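Local coordinates for protein putative ATPase Rv3679 (Mycobacterium tuberculosis H37Rv, PDB 6BS3) that hydrolyses ATP as one subunit of the heterodimeric BagAB complex, an ArsA/Get3-like ATPase required for resistance to nitric oxide and to elevated glycerol, at residues V21-T27 against Q203-V209; L72-L77 against N89-D94; D104-N108 against P187-Q191; R312-P316 against S333-V339. One frame throughout, in Å; residues are numbered along the deposited sequence.

From the N terminus, 175 residues separate segment 21-27 from its partner 203-209, so contact 1 closes the longest loop, pairing strands 23-28 and 204-210 in mid-sheet. Contacts 2 and 3 fall within that span and follow one another without crossing: contact 2 shuts a short hairpin at the sheet's antiparallel edge, and contact 3 joins the end of helix 95-107 to the start of helix 188-200. Contact 4 opens after contact 1 closes and ties strand 312-316, at the other edge, to the C-terminal helix. Contacts 1, 2 and 4 sit on one sheet; contact 3 is off it, its centre about 41 Å from that of contact 4, on the opposite side of the chain's centre.

Contact 1: V21-T27 against Q203-V209; sequences VRLHLVT and QTAIHLV
Two parallel strands form the centre of the P-loop NTPase sheet, 23-27 beside 204-209, their axes 4.7 Å apart at closest and inclined by 22°. The register runs from Leu-23/Thr-204 to Thr-27/Leu-208. Gln-203 O starts the ladder by accepting from both Arg-22 N and Leu-23 N (2.9 Å each). Ala-205 N donates to Leu-23 O (3.1 Å), Leu-25 N to Ala-205 O (2.9 Å), His-207 N to Leu-25 O (2.7 Å) and Thr-27 N to His-207 O (2.8 Å). The backbones of His-24 and Val-26 bond to strand 158-162 and Ala-163 just beyond it. Thr-27 OG1 bonds Pro-164 O, Thr-204 OG1 bonds Leu-198 O, and Arg-22 reaches Val-145 O and Tyr-156 O. His-24 ND1 and His-207 NE2 (both m) are hydrogen-bonded rim to rim at 2.8 Å, and His-207 ND1 bonds Ser-236 N. Leu-25 CD1 packs on Ile-206 CG1 (3.6 Å) opposite the histidines. Thr-27 leads into the Walker A loop, and Val-209 N closes the ladder on Thr-27 O at 2.8 Å.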
loop_
_atom_site.group_PDB
_atom_site.type_symbol
_atom_site.label_atom_id
_atom_site.label_comp_id
_atom_site.label_asym_id
_atom_site.label_seq_id
_atom_site.Cartn_x
_atom_site.Cartn_y
_atom_site.Cartn_z
ATOM N N VAL A 21 -25.710 0.945 13.723
ATOM C CA VAL A 21 -24.458 0.171 13.770
ATOM C C VAL A 21 -23.564 0.684 14.930
ATOM O O VAL A 21 -23.328 1.892 15.047
ATOM C CB VAL A 21 -23.709 0.199 12.397
ATOM C CG1 VAL A 21 -22.283 -0.336 12.512
ATOM C CG2 VAL A 21 -24.477 -0.565 11.325
ATOM N N ARG A 22 -23.053 -0.253 15.756
ATOM C CA ARG A 22 -22.153 0.007 16.888
ATOM C C ARG A 22 -20.702 -0.271 16.504
ATOM O O ARG A 22 -19.792 0.291 17.121
ATOM C CB ARG A 22 -22.511 -0.897 18.083
ATOM C CG ARG A 22 -23.961 -0.798 18.605
ATOM C CD ARG A 22 -24.248 0.173 19.769
ATOM N NE ARG A 22 -23.099 0.542 20.609
ATOM C CZ ARG A 22 -22.444 -0.297 21.402
ATOM N NH1 ARG A 22 -22.797 -1.577 21.460
ATOM N NH2 ARG A 22 -21.398 0.122 22.101
ATOM N N LEU A 23 -20.472 -1.179 15.530
ATOM C CA LEU A 23 -19.122 -1.553 15.093
ATOM C C LEU A 23 -18.897 -1.253 13.629
ATOM O O LEU A 23 -19.464 -1.930 12.777
ATOM C CB LEU A 23 -18.802 -3.040 15.414
ATOM C CG LEU A 23 -17.479 -3.605 14.846
ATOM C CD1 LEU A 23 -16.264 -2.877 15.418
ATOM C CD2 LEU A 23 -17.398 -5.123 15.026
ATOM N N HIS A 24 -18.024 -0.270 13.345
ATOM C CA HIS A 24 -17.694 0.132 11.972
ATOM C C HIS A 24 -16.307 -0.335 11.614
ATOM O O HIS A 24 -15.352 0.029 12.291
ATOM C CB HIS A 24 -17.800 1.658 11.770
ATOM C CG HIS A 24 -19.180 2.192 11.988
ATOM N ND1 HIS A 24 -20.076 2.342 10.937
ATOM C CD2 HIS A 24 -19.776 2.598 13.130
ATOM C CE1 HIS A 24 -21.184 2.821 11.474
ATOM N NE2 HIS A 24 -21.051 2.987 12.791
ATOM N N LEU A 25 -16.191 -1.151 10.559
ATOM C CA LEU A 25 -14.879 -1.633 10.146
ATOM C C LEU A 25 -14.507 -0.927 8.851
ATOM O O LEU A 25 -15.275 -0.965 7.894
ATOM C CB LEU A 25 -14.869 -3.172 9.995
ATOM C CG LEU A 25 -15.161 -4.004 11.242
ATOM C CD1 LEU A 25 -15.872 -5.302 10.870
ATOM C CD2 LEU A 25 -13.875 -4.376 11.964
ATOM N N VAL A 26 -13.367 -0.232 8.843
ATOM C CA VAL A 26 -12.898 0.546 7.690
ATOM C C VAL A 26 -11.748 -0.172 7.003
ATOM O O VAL A 26 -10.618 -0.233 7.522
ATOM C CB VAL A 26 -12.573 2.042 8.038
ATOM C CG1 VAL A 26 -12.215 2.834 6.783
ATOM C CG2 VAL A 26 -13.741 2.712 8.772
ATOM N N THR A 27 -12.064 -0.772 5.847
ATOM C CA THR A 27 -11.081 -1.483 5.044
ATOM C C THR A 27 -10.820 -0.700 3.734
ATOM O O THR A 27 -11.309 0.423 3.568
ATOM C CB THR A 27 -11.436 -2.972 4.879
ATOM O OG1 THR A 27 -10.299 -3.641 4.326
ATOM C CG2 THR A 27 -12.651 -3.208 4.003
ATOM N N GLN A 203 -25.528 -4.852 13.956
ATOM C CA GLN A 203 -24.718 -4.016 14.862
ATOM C C GLN A 203 -23.350 -3.733 14.230
ATOM O O GLN A 203 -22.586 -2.930 14.759
ATOM C CB GLN A 203 -24.496 -4.739 16.203
ATOM C CG GLN A 203 -25.758 -4.954 17.021
ATOM C CD GLN A 203 -26.089 -3.732 17.823
ATOM O OE1 GLN A 203 -26.727 -2.790 17.333
ATOM N NE2 GLN A 203 -25.643 -3.725 19.073
ATOM N N THR A 204 -23.037 -4.415 13.113
ATOM C CA THR A 204 -21.764 -4.299 12.396
ATOM C C THR A 204 -21.987 -3.837 10.950
ATOM O O THR A 204 -23.049 -4.090 10.370
ATOM C CB THR A 204 -21.002 -5.666 12.482
ATOM O OG1 THR A 204 -20.907 -6.072 13.844
ATOM C CG2 THR A 204 -19.592 -5.629 11.878
ATOM N N ALA A 205 -20.973 -3.161 10.377
ATOM C CA ALA A 205 -20.911 -2.729 8.971
ATOM C C ALA A 205 -19.456 -2.582 8.579
ATOM O O ALA A 205 -18.668 -2.016 9.331
ATOM C CB ALA A 205 -21.645 -1.403 8.753
ATOM N N ILE A 206 -19.109 -3.090 7.397
ATOM C CA ILE A 206 -17.767 -3.001 6.810
ATOM C C ILE A 206 -17.824 -1.964 5.678
ATOM O O ILE A 206 -18.570 -2.147 4.716
ATOM C CB ILE A 206 -17.246 -4.379 6.315
ATOM C CG1 ILE A 206 -17.175 -5.398 7.475
ATOM C CG2 ILE A 206 -15.881 -4.251 5.609
ATOM C CD1 ILE A 206 -17.604 -6.785 7.165
ATOM N N HIS A 207 -17.050 -0.875 5.825
ATOM C CA HIS A 207 -16.917 0.205 4.853
ATOM C C HIS A 207 -15.618 -0.023 4.083
ATOM O O HIS A 207 -14.618 -0.463 4.649
ATOM C CB HIS A 207 -16.938 1.600 5.529
ATOM C CG HIS A 207 -18.079 1.781 6.476
ATOM N ND1 HIS A 207 -19.392 1.828 6.025
ATOM C CD2 HIS A 207 -18.075 1.849 7.827
ATOM C CE1 HIS A 207 -20.136 1.932 7.114
ATOM N NE2 HIS A 207 -19.385 1.968 8.220
ATOM N N LEU A 208 -15.659 0.230 2.782
ATOM C CA LEU A 208 -14.530 -0.025 1.898
ATOM C C LEU A 208 -14.090 1.243 1.220
ATOM O O LEU A 208 -14.796 1.803 0.385
ATOM C CB LEU A 208 -14.871 -1.123 0.870
ATOM C CG LEU A 208 -15.309 -2.460 1.460
ATOM C CD1 LEU A 208 -16.833 -2.572 1.519
ATOM C CD2 LEU A 208 -14.676 -3.608 0.722
ATOM N N VAL A 209 -12.924 1.710 1.620
ATOM C CA VAL A 209 -12.294 2.888 1.046
ATOM C C VAL A 209 -11.641 2.478 -0.277
ATOM O O VAL A 209 -10.987 1.447 -0.358
ATOM C CB VAL A 209 -11.271 3.524 2.029
ATOM C CG1 VAL A 209 -10.552 4.716 1.394
ATOM C CG2 VAL A 209 -11.965 3.946 3.317
#

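Contact 2: L72-L77 against N89-D94; sequences LPYQEL and NALAID
Residues 72-77 approach strand 89-92 as an irregular segment and join it in antiparallel pairing only at Leu-77, where the edge hairpin of the sheet begins. Two backbone hydrogen bonds define the hydrogen-bonded pair Leu-77/Ala-90: Leu-77 N to Ala-90 O, 3.1 Å, and Ala-90 N to Leu-77 O, 2.7 Å. CA-H...O contacts flank them, from Glu-76 CA to Ala-90 O (3.4 Å) and from Asn-89 CA to Leu-77 O (3.3 Å). The chain before Leu-77 is not paired with the strand and contains an inverse gamma turn centred on Tyr-74 (phi/psi -79/76), with Gln-75 N on Pro-73 O at 2.9 Å. Here a water accepts from Ala-92 N (2.9 Å) and lies within hydrogen-bonding distance of Pro-73 O (2.9 Å) and Gln-75 O (2.7 Å).

Apolar contacts fill the rest. Leu-72 CD1 meets Ala-90 CB at 3.9 Å, and the t rotamer of Tyr-74 brings CD1 to 3.7 Å from Leu-91 CD1 and CE1 to 4.0 Å from Ile-93 CG2.

The polar ends have partners elsewhere: Tyr-74 OH on Glu-101, Glu-76 on Tyr-156 and Arg-147, Asn-89 OD1 on Gln-87, and the N-cap Asp-94 OD1 on Ala-97 N of helix 95-107. Direct pairing is therefore confined to one end of the contact, while one water and side-chain packing join the gamma turn to the strand.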
loop_
_atom_site.group_PDB
_atom_site.type_symbol
_atom_site.label_atom_id
_atom_site.label_comp_id
_atom_site.label_asym_id
_atom_site.label_seq_id
_atom_site.Cartn_x
_atom_site.Cartn_y
_atom_site.Cartn_z
ATOM N N LEU A 72 1.260 5.629 21.176
ATOM C CA LEU A 72 0.222 5.448 22.186
ATOM C C LEU A 72 0.383 4.134 22.974
ATOM O O LEU A 72 0.673 3.088 22.379
ATOM C CB LEU A 72 -1.186 5.489 21.542
ATOM C CG LEU A 72 -1.620 6.793 20.853
ATOM C CD1 LEU A 72 -2.935 6.605 20.143
ATOM C CD2 LEU A 72 -1.758 7.926 21.836
ATOM N N PRO A 73 0.137 4.156 24.303
ATOM C CA PRO A 73 0.218 2.909 25.075
ATOM C C PRO A 73 -1.063 2.083 24.929
ATOM O O PRO A 73 -2.043 2.536 24.321
ATOM C CB PRO A 73 0.418 3.407 26.514
ATOM C CG PRO A 73 -0.294 4.720 26.541
ATOM C CD PRO A 73 -0.204 5.311 25.167
ATOM N N TYR A 74 -1.070 0.871 25.497
ATOM C CA TYR A 74 -2.250 0.018 25.436
ATOM C C TYR A 74 -3.296 0.458 26.480
ATOM O O TYR A 74 -3.428 -0.157 27.528
ATOM C CB TYR A 74 -1.854 -1.471 25.547
ATOM C CG TYR A 74 -2.989 -2.445 25.294
ATOM C CD1 TYR A 74 -3.865 -2.270 24.217
ATOM C CD2 TYR A 74 -3.151 -3.573 26.091
ATOM C CE1 TYR A 74 -4.897 -3.178 23.970
ATOM C CE2 TYR A 74 -4.154 -4.510 25.827
ATOM C CZ TYR A 74 -5.031 -4.301 24.776
ATOM O OH TYR A 74 -6.036 -5.204 24.566
ATOM N N GLN A 75 -4.002 1.565 26.188
ATOM C CA GLN A 75 -5.028 2.209 27.018
ATOM C C GLN A 75 -5.942 3.003 26.114
ATOM O O GLN A 75 -5.467 3.557 25.121
ATOM C CB GLN A 75 -4.401 3.245 27.995
ATOM C CG GLN A 75 -3.583 2.700 29.152
ATOM C CD GLN A 75 -2.778 3.811 29.800
ATOM O OE1 GLN A 75 -3.323 4.817 30.286
ATOM N NE2 GLN A 75 -1.457 3.649 29.837
ATOM N N GLU A 76 -7.226 3.143 26.494
ATOM C CA GLU A 76 -8.196 3.948 25.742
ATOM C C GLU A 76 -8.038 5.371 26.224
ATOM O O GLU A 76 -8.246 5.636 27.409
ATOM C CB GLU A 76 -9.620 3.436 25.948
ATOM C CG GLU A 76 -9.814 2.039 25.390
ATOM C CD GLU A 76 -10.885 1.218 26.073
ATOM O OE1 GLU A 76 -11.882 1.793 26.572
ATOM O OE2 GLU A 76 -10.738 -0.021 26.078
ATOM N N LEU A 77 -7.570 6.270 25.345
ATOM C CA LEU A 77 -7.271 7.648 25.763
ATOM C C LEU A 77 -7.910 8.653 24.862
ATOM O O LEU A 77 -7.970 8.430 23.649
ATOM C CB LEU A 77 -5.730 7.885 25.791
ATOM C CG LEU A 77 -4.878 7.070 26.782
ATOM C CD1 LEU A 77 -3.448 6.959 26.308
ATOM C CD2 LEU A 77 -4.942 7.642 28.197
ATOM N N ASN A 89 -11.981 8.615 21.646
ATOM C CA ASN A 89 -10.928 7.904 22.368
ATOM C C ASN A 89 -10.146 7.060 21.366
ATOM O O ASN A 89 -10.711 6.635 20.357
ATOM C CB ASN A 89 -11.517 6.993 23.448
ATOM C CG ASN A 89 -11.864 7.684 24.728
ATOM O OD1 ASN A 89 -11.771 8.897 24.835
ATOM N ND2 ASN A 89 -12.266 6.917 25.736
ATOM N N ALA A 90 -8.856 6.788 21.653
ATOM C CA ALA A 90 -8.008 5.973 20.781
ATOM C C ALA A 90 -7.545 4.706 21.459
ATOM O O ALA A 90 -7.163 4.735 22.629
ATOM C CB ALA A 90 -6.792 6.777 20.298
ATOM N N LEU A 91 -7.539 3.600 20.721
ATOM C CA LEU A 91 -6.976 2.354 21.234
ATOM C C LEU A 91 -6.017 1.702 20.221
ATOM O O LEU A 91 -6.461 1.095 19.252
ATOM C CB LEU A 91 -8.007 1.341 21.789
ATOM C CG LEU A 91 -7.373 0.028 22.364
ATOM C CD1 LEU A 91 -6.545 0.273 23.666
ATOM C CD2 LEU A 91 -8.426 -1.045 22.570
ATOM N N ALA A 92 -4.706 1.850 20.441
ATOM C CA ALA A 92 -3.698 1.189 19.598
ATOM C C ALA A 92 -3.499 -0.173 20.278
ATOM O O ALA A 92 -2.910 -0.229 21.366
ATOM C CB ALA A 92 -2.394 1.990 19.590
ATOM N N ILE A 93 -4.130 -1.240 19.738
ATOM C CA ILE A 93 -4.025 -2.566 20.373
ATOM C C ILE A 93 -2.566 -3.070 20.309
ATOM O O ILE A 93 -1.945 -3.059 19.244
ATOM C CB ILE A 93 -5.036 -3.623 19.818
ATOM C CG1 ILE A 93 -6.512 -3.189 20.023
ATOM C CG2 ILE A 93 -4.774 -5.014 20.447
ATOM C CD1 ILE A 93 -7.576 -4.087 19.217
ATOM N N ASP A 94 -2.025 -3.449 21.463
ATOM C CA ASP A 94 -0.686 -4.009 21.611
ATOM C C ASP A 94 -0.936 -5.522 21.705
ATOM O O ASP A 94 -1.485 -5.988 22.709
ATOM C CB ASP A 94 -0.051 -3.434 22.891
ATOM C CG ASP A 94 1.339 -3.915 23.278
ATOM O OD1 ASP A 94 1.684 -5.075 22.961
ATOM O OD2 ASP A 94 2.067 -3.145 23.934
HETATM O O HOH W 1 -4.207 3.610 22.734
#

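Contact 3: D104-N108 against P187-Q191; sequences DMFYN and PVHAQ
Segment 104-108 covers the C-terminal end of helix 95-107 and the residue after it, and 187-191 lies at the N-terminal end of helix 188-200. Phi/psi run from Met-105 (-74/-38) through Phe-106 (-99/-24) to Tyr-107 (-129/-3); Asn-108 is the first with positive phi (54/39), its amide retaining a weak 3.2 Å bond to Asp-104 O. Pro-187 (-92/-25) precedes the helical Val-188, and Pro-187 O accepts from Ala-190 N (3.2 Å) and Gln-191 N (3.3 Å). The nearest CA atoms, of Phe-106 and Pro-187, are 6.4 Å apart.

The contact is mostly made by side chains, without hydrogen bonding between the segments. Phe-106, in m, points its CA-to-CB bond toward the second helix; its CB lies 3.7 Å from Pro-187 CG and its CZ 3.6 Å from Gln-191 CG. Pro-187 CG sits 3.5 Å from Phe-106 O. Tyr-107, likewise m, brings OH to 3.7 Å from Val-188 CG1, and it packs on a polar side chain of the Anion transporter chain. Burying 247 Å², this small surface contact joins the ends of helices 95-107 and 188-200, with Pro-187 beside the latter, in the helical part of the ArsA/Get3-like fold, away from the nucleotide.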
loop_
_atom_site.group_PDB
_atom_site.type_symbol
_atom_site.label_atom_id
_atom_site.label_comp_id
_atom_site.label_asym_id
_atom_site.label_seq_id
_atom_site.Cartn_x
_atom_site.Cartn_y
_atom_site.Cartn_z
ATOM N N ASP A 104 -3.639 -14.651 31.247
ATOM C CA ASP A 104 -4.001 -14.393 32.635
ATOM C C ASP A 104 -5.509 -14.514 32.911
ATOM O O ASP A 104 -5.877 -15.152 33.890
ATOM C CB ASP A 104 -3.446 -13.034 33.102
ATOM C CG ASP A 104 -3.653 -12.728 34.574
ATOM O OD1 ASP A 104 -3.240 -13.563 35.426
ATOM O OD2 ASP A 104 -4.216 -11.653 34.880
ATOM N N MET A 105 -6.371 -13.923 32.065
ATOM C CA MET A 105 -7.824 -13.959 32.273
ATOM C C MET A 105 -8.467 -15.325 31.968
ATOM O O MET A 105 -9.368 -15.736 32.697
ATOM C CB MET A 105 -8.516 -12.825 31.483
ATOM C CG MET A 105 -9.930 -12.483 31.961
ATOM S SD MET A 105 -9.985 -11.606 33.559
ATOM C CE MET A 105 -11.786 -11.448 33.804
ATOM N N PHE A 106 -8.008 -16.025 30.919
ATOM C CA PHE A 106 -8.614 -17.286 30.476
ATOM C C PHE A 106 -7.929 -18.569 30.940
ATOM O O PHE A 106 -8.578 -19.619 30.955
ATOM C CB PHE A 106 -8.726 -17.294 28.938
ATOM C CG PHE A 106 -9.836 -16.459 28.332
ATOM C CD1 PHE A 106 -10.382 -16.793 27.100
ATOM C CD2 PHE A 106 -10.331 -15.335 28.991
ATOM C CE1 PHE A 106 -11.407 -16.026 26.541
ATOM C CE2 PHE A 106 -11.363 -14.577 28.437
ATOM C CZ PHE A 106 -11.891 -14.925 27.214
ATOM N N TYR A 107 -6.629 -18.511 31.272
ATOM C CA TYR A 107 -5.860 -19.696 31.670
ATOM C C TYR A 107 -5.085 -19.508 32.982
ATOM O O TYR A 107 -4.434 -20.454 33.442
ATOM C CB TYR A 107 -4.879 -20.078 30.546
ATOM C CG TYR A 107 -5.526 -20.520 29.254
ATOM C CD1 TYR A 107 -5.882 -21.850 29.050
ATOM C CD2 TYR A 107 -5.761 -19.615 28.224
ATOM C CE1 TYR A 107 -6.452 -22.270 27.850
ATOM C CE2 TYR A 107 -6.351 -20.019 27.028
ATOM C CZ TYR A 107 -6.682 -21.351 26.841
ATOM O OH TYR A 107 -7.255 -21.761 25.663
ATOM N N ASN A 108 -5.146 -18.291 33.575
ATOM C CA ASN A 108 -4.431 -17.906 34.802
ATOM C C ASN A 108 -2.893 -18.174 34.683
ATOM O O ASN A 108 -2.245 -18.623 35.643
ATOM C CB ASN A 108 -5.072 -18.539 36.066
ATOM C CG ASN A 108 -4.713 -17.845 37.364
ATOM O OD1 ASN A 108 -4.703 -16.612 37.472
ATOM N ND2 ASN A 108 -4.409 -18.632 38.385
ATOM N N PRO A 187 -12.181 -21.703 27.477
ATOM C CA PRO A 187 -13.156 -20.599 27.383
ATOM C C PRO A 187 -13.211 -19.854 26.041
ATOM O O PRO A 187 -14.245 -19.260 25.730
ATOM C CB PRO A 187 -12.738 -19.674 28.530
ATOM C CG PRO A 187 -11.266 -19.981 28.769
ATOM C CD PRO A 187 -10.884 -21.219 27.997
ATOM N N VAL A 188 -12.104 -19.879 25.264
ATOM C CA VAL A 188 -11.932 -19.234 23.953
ATOM C C VAL A 188 -13.019 -19.655 22.934
ATOM O O VAL A 188 -13.563 -18.790 22.238
ATOM C CB VAL A 188 -10.483 -19.430 23.406
ATOM C CG1 VAL A 188 -10.075 -20.906 23.345
ATOM C CG2 VAL A 188 -10.274 -18.739 22.059
ATOM N N HIS A 189 -13.341 -20.968 22.873
ATOM C CA HIS A 189 -14.335 -21.552 21.967
ATOM C C HIS A 189 -15.767 -21.070 22.254
ATOM O O HIS A 189 -16.598 -21.055 21.343
ATOM C CB HIS A 189 -14.231 -23.088 21.961
ATOM C CG HIS A 189 -13.031 -23.606 21.221
ATOM N ND1 HIS A 189 -13.155 -24.233 19.989
ATOM C CD2 HIS A 189 -11.718 -23.546 21.547
ATOM C CE1 HIS A 189 -11.924 -24.551 19.622
ATOM N NE2 HIS A 189 -11.025 -24.146 20.519
ATOM N N ALA A 190 -16.042 -20.646 23.505
ATOM C CA ALA A 190 -17.344 -20.109 23.916
ATOM C C ALA A 190 -17.464 -18.627 23.522
ATOM O O ALA A 190 -18.524 -18.208 23.045
ATOM C CB ALA A 190 -17.529 -20.273 25.418
ATOM N N GLN A 191 -16.365 -17.849 23.705
ATOM C CA GLN A 191 -16.265 -16.413 23.390
ATOM C C GLN A 191 -16.337 -16.141 21.892
ATOM O O GLN A 191 -16.878 -15.113 21.487
ATOM C CB GLN A 191 -14.971 -15.812 23.964
ATOM C CG GLN A 191 -14.903 -15.812 25.492
ATOM C CD GLN A 191 -15.642 -14.666 26.148
ATOM O OE1 GLN A 191 -15.504 -13.492 25.772
ATOM N NE2 GLN A 191 -16.426 -14.980 27.166
#

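Contact 4: R312-P316 against S333-V339; sequences RLELP and SLAQQGV
Gln-337 makes the principal polar link, its carboxamide meeting the backbone of edge strand 312-316 of the P-loop NTPase sheet. Glu-314 N donates to Gln-337 OE1 at 2.9 Å and 174°, while Gln-337 NE2 returns a weak bond to Glu-314 O (2.8 Å, 126°). The amide thus pairs with both backbone groups of one residue, and NE2 also donates to Ser-333 O (3.0 Å). An m, t side chain with chi3 of 85° sets this reach. Helix 324-336 ends in a Schellman motif: Gly-338, at phi/psi 96/9, follows Gln-337, with Val-339 N on Leu-334 O (3.1 Å) and Gly-338 N on Ala-335 O (3.0 Å).

Beneath the polar bridge, Leu-313 CD1 packs on Val-339 CG2 (3.8 Å) and Leu-334 CD2 (4.2 Å). Both leucines of the strand are m, t. The strand leads into the adenine site, where Pro-316 O bonds ADP N6. Beside it, Leu-315 CD2 lies 3.8 Å from Leu-334 CD2 and 3.4 Å from Ser-333 OG.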
loop_
_atom_site.group_PDB
_atom_site.type_symbol
_atom_site.label_atom_id
_atom_site.label_comp_id
_atom_site.label_asym_id
_atom_site.label_seq_id
_atom_site.Cartn_x
_atom_site.Cartn_y
_atom_site.Cartn_z
ATOM N N ARG A 312 -22.740 4.646 -1.641
ATOM C CA ARG A 312 -21.479 5.256 -1.986
ATOM C C ARG A 312 -21.348 6.660 -1.445
ATOM O O ARG A 312 -22.242 7.492 -1.627
ATOM C CB ARG A 312 -21.299 5.222 -3.517
ATOM C CG ARG A 312 -20.491 4.014 -3.977
ATOM C CD ARG A 312 -20.763 3.646 -5.413
ATOM N NE ARG A 312 -20.105 4.564 -6.338
ATOM C CZ ARG A 312 -20.230 4.502 -7.656
ATOM N NH1 ARG A 312 -20.985 3.563 -8.213
ATOM N NH2 ARG A 312 -19.593 5.369 -8.429
ATOM N N LEU A 313 -20.218 6.916 -0.800
ATOM C CA LEU A 313 -19.820 8.196 -0.220
ATOM C C LEU A 313 -18.601 8.693 -1.013
ATOM O O LEU A 313 -17.863 7.881 -1.572
ATOM C CB LEU A 313 -19.458 8.044 1.300
ATOM C CG LEU A 313 -20.621 7.664 2.260
ATOM C CD1 LEU A 313 -20.108 7.142 3.586
ATOM C CD2 LEU A 313 -21.558 8.849 2.498
ATOM N N GLU A 314 -18.418 10.028 -1.078
ATOM C CA GLU A 314 -17.334 10.691 -1.805
ATOM C C GLU A 314 -16.697 11.752 -0.932
ATOM O O GLU A 314 -17.392 12.608 -0.391
ATOM C CB GLU A 314 -17.835 11.392 -3.088
ATOM C CG GLU A 314 -18.520 10.515 -4.130
ATOM C CD GLU A 314 -19.917 10.060 -3.766
ATOM O OE1 GLU A 314 -20.626 10.808 -3.053
ATOM O OE2 GLU A 314 -20.294 8.940 -4.175
ATOM N N LEU A 315 -15.361 11.730 -0.860
ATOM C CA LEU A 315 -14.579 12.708 -0.142
ATOM C C LEU A 315 -13.675 13.459 -1.119
ATOM O O LEU A 315 -13.239 12.879 -2.123
ATOM C CB LEU A 315 -13.753 12.036 0.982
ATOM C CG LEU A 315 -14.574 11.394 2.108
ATOM C CD1 LEU A 315 -13.679 10.620 3.032
ATOM C CD2 LEU A 315 -15.351 12.444 2.900
ATOM N N PRO A 316 -13.404 14.761 -0.862
ATOM C CA PRO A 316 -12.515 15.502 -1.761
ATOM C C PRO A 316 -11.033 15.223 -1.444
ATOM O O PRO A 316 -10.704 14.456 -0.529
ATOM C CB PRO A 316 -12.876 16.962 -1.453
ATOM C CG PRO A 316 -13.179 16.946 0.035
ATOM C CD PRO A 316 -13.852 15.603 0.276
ATOM N N SER A 333 -17.418 16.843 5.539
ATOM C CA SER A 333 -17.836 16.301 4.236
ATOM C C SER A 333 -18.712 15.041 4.417
ATOM O O SER A 333 -19.752 14.941 3.783
ATOM C CB SER A 333 -16.629 16.010 3.354
ATOM O OG SER A 333 -17.034 15.290 2.200
ATOM N N LEU A 334 -18.321 14.121 5.321
ATOM C CA LEU A 334 -19.111 12.937 5.678
ATOM C C LEU A 334 -20.468 13.316 6.271
ATOM O O LEU A 334 -21.470 12.735 5.863
ATOM C CB LEU A 334 -18.363 12.034 6.661
ATOM C CG LEU A 334 -17.171 11.253 6.081
ATOM C CD1 LEU A 334 -16.428 10.537 7.183
ATOM C CD2 LEU A 334 -17.618 10.260 4.949
ATOM N N ALA A 335 -20.505 14.303 7.216
ATOM C CA ALA A 335 -21.744 14.769 7.863
ATOM C C ALA A 335 -22.770 15.311 6.834
ATOM O O ALA A 335 -23.948 14.973 6.912
ATOM C CB ALA A 335 -21.429 15.832 8.923
ATOM N N GLN A 336 -22.305 16.092 5.848
ATOM C CA GLN A 336 -23.128 16.684 4.777
ATOM C C GLN A 336 -23.778 15.647 3.843
ATOM O O GLN A 336 -24.780 15.934 3.169
ATOM C CB GLN A 336 -22.287 17.684 3.968
ATOM C CG GLN A 336 -21.854 18.897 4.807
ATOM C CD GLN A 336 -20.942 19.858 4.078
ATOM O OE1 GLN A 336 -20.442 19.595 2.979
ATOM N NE2 GLN A 336 -20.696 21.003 4.691
ATOM N N GLN A 337 -23.203 14.441 3.819
ATOM C CA GLN A 337 -23.653 13.309 3.019
ATOM C C GLN A 337 -24.616 12.417 3.806
ATOM O O GLN A 337 -25.094 11.421 3.274
ATOM C CB GLN A 337 -22.437 12.519 2.485
ATOM C CG GLN A 337 -21.680 13.256 1.390
ATOM C CD GLN A 337 -20.416 12.539 1.015
ATOM O OE1 GLN A 337 -20.426 11.640 0.195
ATOM N NE2 GLN A 337 -19.291 12.910 1.611
ATOM N N GLY A 338 -24.919 12.805 5.044
ATOM C CA GLY A 338 -25.839 12.088 5.922
ATOM C C GLY A 338 -25.221 11.120 6.906
ATOM O O GLY A 338 -25.948 10.383 7.573
ATOM N N VAL A 339 -23.880 11.108 7.039
ATOM C CA VAL A 339 -23.244 10.211 7.999
ATOM C C VAL A 339 -23.556 10.728 9.413
ATOM O O VAL A 339 -23.303 11.902 9.706
ATOM C CB VAL A 339 -21.733 9.993 7.741
ATOM C CG1 VAL A 339 -21.133 9.057 8.781
ATOM C CG2 VAL A 339 -21.484 9.469 6.327
#